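SusD-like protein BACOVA_02651 (Bacteroides ovatus, PDB 5E75) binds polysaccharide at the outer surface of the cell and probably captures xyloglucan there before it is transported into the periplasm for degradation. Local coordinates at residues A[234-237]-A[238-241]; A[413-417]-A[418-422]. All coordinates share one frame; numbering follows the deposited sequence.

Interaction 1 (A[234-237]-A[238-241])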
loop_
_atom_site.group_PDB
_atom_site.type_symbol
_atom_site.label_atom_id
_atom_site.label_comp_id
_atom_site.label_asym_id
_atom_site.label_seq_id
_atom_site.Cartn_x
_atom_site.Cartn_y
_atom_site.Cartn_z
ATOM N N PHE A 234 -11.190 -7.258 -4.914
ATOM C CA PHE A 234 -10.508 -8.028 -3.878
ATOM C C PHE A 234 -10.926 -9.486 -3.898
ATOM O O PHE A 234 -10.890 -10.177 -2.882
ATOM C CB PHE A 234 -10.727 -7.335 -2.528
ATOM C CG PHE A 234 -10.493 -5.860 -2.606
ATOM C CD1 PHE A 234 -9.207 -5.354 -2.716
ATOM C CD2 PHE A 234 -11.560 -4.985 -2.640
ATOM C CE1 PHE A 234 -8.993 -3.987 -2.844
ATOM C CE2 PHE A 234 -11.338 -3.610 -2.765
ATOM C CZ PHE A 234 -10.068 -3.124 -2.846
ATOM N N LYS A 235 -11.252 -9.955 -5.107
ATOM C CA LYS A 235 -11.548 -11.352 -5.384
ATOM C C LYS A 235 -10.514 -11.873 -6.372
ATOM O O LYS A 235 -10.139 -11.177 -7.323
ATOM C CB LYS A 235 -12.943 -11.488 -5.982
ATOM C CG LYS A 235 -14.040 -11.001 -5.079
ATOM C CD LYS A 235 -15.402 -11.029 -5.764
ATOM C CE LYS A 235 -16.457 -10.290 -4.952
ATOM N NZ LYS A 235 -17.751 -10.224 -5.665
ATOM N N TYR A 236 -10.054 -13.093 -6.144
ATOM C CA TYR A 236 -8.994 -13.685 -6.958
ATOM C C TYR A 236 -9.341 -13.790 -8.452
ATOM O O TYR A 236 -8.470 -13.604 -9.308
ATOM C CB TYR A 236 -8.594 -15.048 -6.374
ATOM C CG TYR A 236 -8.336 -16.133 -7.386
ATOM C CD1 TYR A 236 -7.107 -16.258 -7.993
ATOM C CD2 TYR A 236 -9.332 -17.041 -7.710
ATOM C CE1 TYR A 236 -6.876 -17.272 -8.927
ATOM C CE2 TYR A 236 -9.127 -18.026 -8.623
ATOM C CZ TYR A 236 -7.904 -18.147 -9.226
ATOM O OH TYR A 236 -7.728 -19.159 -10.142
ATOM N N LYS A 237 -10.603 -14.058 -8.771
ATOM C CA LYS A 237 -11.006 -14.166 -10.173
ATOM C C LYS A 237 -10.802 -12.863 -10.911
ATOM O O LYS A 237 -10.758 -12.860 -12.140
ATOM C CB LYS A 237 -12.471 -14.579 -10.304
ATOM C CG LYS A 237 -12.767 -16.036 -9.976
ATOM C CD LYS A 237 -12.123 -16.990 -10.949
ATOM C CE LYS A 237 -12.773 -18.365 -10.860
ATOM N NZ LYS A 237 -12.053 -19.339 -11.730
ATOM N N ASN A 238 -10.680 -11.753 -10.184
ATOM C CA ASN A 238 -10.475 -10.446 -10.800
ATOM C C ASN A 238 -9.066 -9.911 -10.607
ATOM O O ASN A 238 -8.836 -8.721 -10.813
ATOM C CB ASN A 238 -11.499 -9.439 -10.281
ATOM C CG ASN A 238 -12.913 -9.872 -10.568
ATOM O OD1 ASN A 238 -13.218 -10.310 -11.683
ATOM N ND2 ASN A 238 -13.774 -9.811 -9.564
ATOM N N ASN A 239 -8.112 -10.776 -10.258
ATOM C CA ASN A 239 -6.713 -10.374 -10.303
ATOM C C ASN A 239 -6.464 -9.787 -11.696
ATOM O O ASN A 239 -6.960 -10.313 -12.700
ATOM C CB ASN A 239 -5.774 -11.569 -10.105
ATOM C CG ASN A 239 -5.564 -11.952 -8.643
ATOM O OD1 ASN A 239 -5.858 -11.196 -7.713
ATOM N ND2 ASN A 239 -5.023 -13.139 -8.447
ATOM N N ASN A 240 -5.713 -8.691 -11.759
ATOM C CA ASN A 240 -5.324 -8.064 -13.027
ATOM C C ASN A 240 -6.498 -7.526 -13.823
ATOM O O ASN A 240 -6.461 -7.428 -15.043
ATOM C CB ASN A 240 -4.452 -9.000 -13.859
ATOM C CG ASN A 240 -3.161 -9.311 -13.159
ATOM O OD1 ASN A 240 -2.530 -8.417 -12.594
ATOM N ND2 ASN A 240 -2.764 -10.576 -13.163
ATOM N N ASN A 241 -7.527 -7.127 -13.105
ATOM C CA ASN A 241 -8.630 -6.380 -13.682
ATOM C C ASN A 241 -8.139 -5.045 -14.254
ATOM O O ASN A 241 -6.992 -4.635 -14.026
ATOM C CB ASN A 241 -9.701 -6.147 -12.614
ATOM C CG ASN A 241 -9.199 -5.280 -11.471
ATOM O OD1 ASN A 241 -9.113 -4.061 -11.602
ATOM N ND2 ASN A 241 -8.833 -5.912 -10.361
#
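Two backbone hydrogen bonds, from Asn238 N to Lys235 O and from Asn239 N to Tyr236 O, wind residues 235-239 into a short 3-10 turn in the loop between helix 205-221 and strand 244-248. Each joins a residue to the one three places back, and both measure 3.0 Å; the Asn239 bond is the straighter, with an N-H...O angle of 169°. A type II beta turn from Asn238 to Asn241 overlaps its end. Asn238 O accepts the side-chain amide of Asn241, ND2 lying 2.8 Å from that oxygen, which sits close to the amide plane of its donor. A weak bond from Asn241 N reaches the same oxygen, so one carbonyl is held by the backbone and side chain of a single residue.

Asparagine suits these positions because its short amide can serve main-chain groups as well as side chains. Asn239 binds Pro352 O through ND2 and Asn354 N through OD1, tying the turn to a distant part of the chain, while Asn238 ND2 turns back to Asp232 O. The two lysines diverge toward acids: Lys235 runs out extended to Glu231 and Asp232, and Lys237 reaches Asp343, which also accepts a bond from Tyr236 OH.

Packing across the turn is light, as befits a surface site. The Tyr236 ring and the Asn239 amide stand almost perpendicular, 89° apart, with CD1 of Tyr236 3.8 Å from ND2 of Asn239. Asn238 CG lies beside its own backbone N (chi1 -59°), which brings ND2 to 4.0 Å from CB of Lys235.

Interaction 2 (A[413-417]-A[418-422])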
loop_
_atom_site.group_PDB
_atom_site.type_symbol
_atom_site.label_atom_id
_atom_site.label_comp_id
_atom_site.label_asym_id
_atom_site.label_seq_id
_atom_site.Cartn_x
_atom_site.Cartn_y
_atom_site.Cartn_z
ATOM N N VAL A 413 -10.390 5.556 3.298
ATOM C CA VAL A 413 -11.459 4.603 3.077
ATOM C C VAL A 413 -11.337 3.864 1.740
ATOM O O VAL A 413 -11.737 2.712 1.643
ATOM C CB VAL A 413 -12.897 5.211 3.232
ATOM C CG1 VAL A 413 -13.141 5.746 4.635
ATOM C CG2 VAL A 413 -13.166 6.295 2.254
ATOM N N GLU A 414 -10.777 4.494 0.726
ATOM C CA GLU A 414 -10.574 3.801 -0.538
ATOM C C GLU A 414 -9.509 2.720 -0.397
ATOM O O GLU A 414 -9.643 1.645 -0.999
ATOM C CB GLU A 414 -10.203 4.798 -1.634
ATOM C CG GLU A 414 -10.054 4.182 -3.022
ATOM C CD GLU A 414 -11.314 3.580 -3.587
ATOM O OE1 GLU A 414 -12.435 3.950 -3.152
ATOM O OE2 GLU A 414 -11.191 2.738 -4.508
ATOM N N PHE A 415 -8.485 2.974 0.418
ATOM C CA PHE A 415 -7.288 2.110 0.432
ATOM C C PHE A 415 -7.041 1.378 1.749
ATOM O O PHE A 415 -5.961 0.838 1.969
ATOM C CB PHE A 415 -6.032 2.875 -0.023
ATOM C CG PHE A 415 -6.165 3.419 -1.394
ATOM C CD1 PHE A 415 -6.208 2.555 -2.471
ATOM C CD2 PHE A 415 -6.298 4.766 -1.616
ATOM C CE1 PHE A 415 -6.404 3.049 -3.745
ATOM C CE2 PHE A 415 -6.465 5.262 -2.880
ATOM C CZ PHE A 415 -6.521 4.404 -3.937
ATOM N N GLY A 416 -8.042 1.329 2.621
ATOM C CA GLY A 416 -7.894 0.612 3.875
ATOM C C GLY A 416 -7.472 -0.832 3.669
ATOM O O GLY A 416 -7.996 -1.522 2.791
ATOM N N MET A 417 -6.503 -1.281 4.470
ATOM C CA MET A 417 -5.997 -2.662 4.409
ATOM C C MET A 417 -5.374 -3.010 3.057
ATOM O O MET A 417 -5.281 -4.171 2.693
ATOM C CB MET A 417 -7.075 -3.679 4.826
ATOM C CG MET A 417 -7.559 -3.521 6.270
ATOM S SD MET A 417 -6.242 -3.383 7.494
ATOM C CE MET A 417 -5.210 -4.803 7.064
ATOM N N GLU A 418 -4.878 -2.004 2.343
ATOM C CA GLU A 418 -4.060 -2.224 1.140
ATOM C C GLU A 418 -2.603 -1.837 1.367
ATOM O O GLU A 418 -1.815 -1.804 0.426
ATOM C CB GLU A 418 -4.619 -1.485 -0.081
ATOM C CG GLU A 418 -5.928 -2.093 -0.536
ATOM C CD GLU A 418 -6.563 -1.388 -1.715
ATOM O OE1 GLU A 418 -5.894 -1.175 -2.763
ATOM O OE2 GLU A 418 -7.762 -1.110 -1.582
ATOM N N TYR A 419 -2.241 -1.581 2.614
ATOM C CA TYR A 419 -0.838 -1.379 2.988
ATOM C C TYR A 419 -0.235 -0.164 2.305
ATOM O O TYR A 419 0.949 -0.161 1.980
ATOM C CB TYR A 419 -0.022 -2.655 2.724
ATOM C CG TYR A 419 -0.830 -3.948 2.870
ATOM C CD1 TYR A 419 -1.481 -4.290 4.048
ATOM C CD2 TYR A 419 -0.941 -4.814 1.789
ATOM C CE1 TYR A 419 -2.240 -5.492 4.128
ATOM C CE2 TYR A 419 -1.673 -5.986 1.865
ATOM C CZ TYR A 419 -2.322 -6.301 3.021
ATOM O OH TYR A 419 -3.031 -7.496 3.026
ATOM N N SER A 420 -1.056 0.867 2.118
ATOM C CA SER A 420 -0.640 2.084 1.443
ATOM C C SER A 420 -0.862 3.359 2.260
ATOM O O SER A 420 -0.188 4.355 2.037
ATOM C CB SER A 420 -1.394 2.211 0.118
ATOM O OG SER A 420 -2.790 2.180 0.335
ATOM N N ASN A 421 -1.808 3.355 3.182
ATOM C CA ASN A 421 -2.172 4.587 3.856
ATOM C C ASN A 421 -1.021 5.205 4.628
ATOM O O ASN A 421 -0.920 6.422 4.675
ATOM C CB ASN A 421 -3.396 4.395 4.764
ATOM C CG ASN A 421 -4.702 4.286 3.996
ATOM O OD1 ASN A 421 -4.830 4.774 2.867
ATOM N ND2 ASN A 421 -5.680 3.661 4.619
ATOM N N TRP A 422 -0.139 4.408 5.223
ATOM C CA TRP A 422 0.937 5.008 6.011
ATOM C C TRP A 422 1.864 5.842 5.132
ATOM O O TRP A 422 2.302 6.922 5.517
ATOM C CB TRP A 422 1.750 3.984 6.800
ATOM C CG TRP A 422 2.910 4.660 7.500
ATOM C CD1 TRP A 422 4.240 4.399 7.334
ATOM C CD2 TRP A 422 2.827 5.730 8.456
ATOM N NE1 TRP A 422 4.998 5.240 8.126
ATOM C CE2 TRP A 422 4.148 6.065 8.822
ATOM C CE3 TRP A 422 1.769 6.440 9.032
ATOM C CZ2 TRP A 422 4.425 7.082 9.725
ATOM C CZ3 TRP A 422 2.047 7.445 9.920
ATOM C CH2 TRP A 422 3.363 7.747 10.278
HETATM O O HOH W 1 -3.736 1.191 3.610
HETATM O O HOH W 2 -5.327 -6.753 3.917
#
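Glu414 and Phe415 meet Glu418 where helix 404-415 gives way to a type II beta turn, Phe415 to Glu418, in the short link between helix 404-415 and helix 421-431. The carboxylate of Glu414 faces Arg299, Arg359 and Arg393, whereas its backbone O lies 3.4 Å from Glu418 OE2. The closeness of these two acceptors is probably tolerated because Arg359 and Lys332 both form salt bridges with Glu418 OE2. With an alanine at Glu418, Arg359 and Lys332 would probably lose a buried counter-charge and a gap would open beside the Phe415 ring.

Phe415 supplies both backbone and bulk. Its O accepts the turn bond from Glu418 N at 3.1 Å, and also a hydrogen bond donated by a water, which in turn accepts one from Asn421 N, so the water bridges the turn to the first residue of helix 421-431. Its ring, with Glu414 CG over one face, presents an edge to Glu418: CD1 is 3.8 Å from OE1, which lies in the ring plane, where the slightly positive ring hydrogens suit an anionic oxygen. Glu418 gets there with CG beside its own backbone N (chi1 -69°) and an extended chain. CB of Phe415 is also 3.3 Å from Ser420 OG.

Gly416 CA lies 3.8 Å from Asn421 ND2; that amide is bonded to Asp50, which also accepts Met417 N. Met417 has a left-handed backbone, as the third residue of a type II turn commonly does. Its O lies over one face of the Tyr419 ring, and a second water, donating to this O, accepts Tyr419 OH at 2.6 Å.

Interaction 1 comes first along the chain and closes before interaction 2 opens, yet their centres lie only about 17 Å apart within the same SusD family region. Interaction 1 is at the surface, in the loop between helix 205-221 and strand 244-248; interaction 2 is buried near the middle of the molecule, between helices 404-415 and 421-431. They touch directly, with Phe234 CZ 3.3 Å from Glu418 OE2, and both Phe234 and Glu418 meet Lys332. Tyr356, on strand 355-359, gives a further common neighbour, bonded to Asn241 and packed against Glu418. The surface loop is thus joined to the helical interior through residues far apart in sequence.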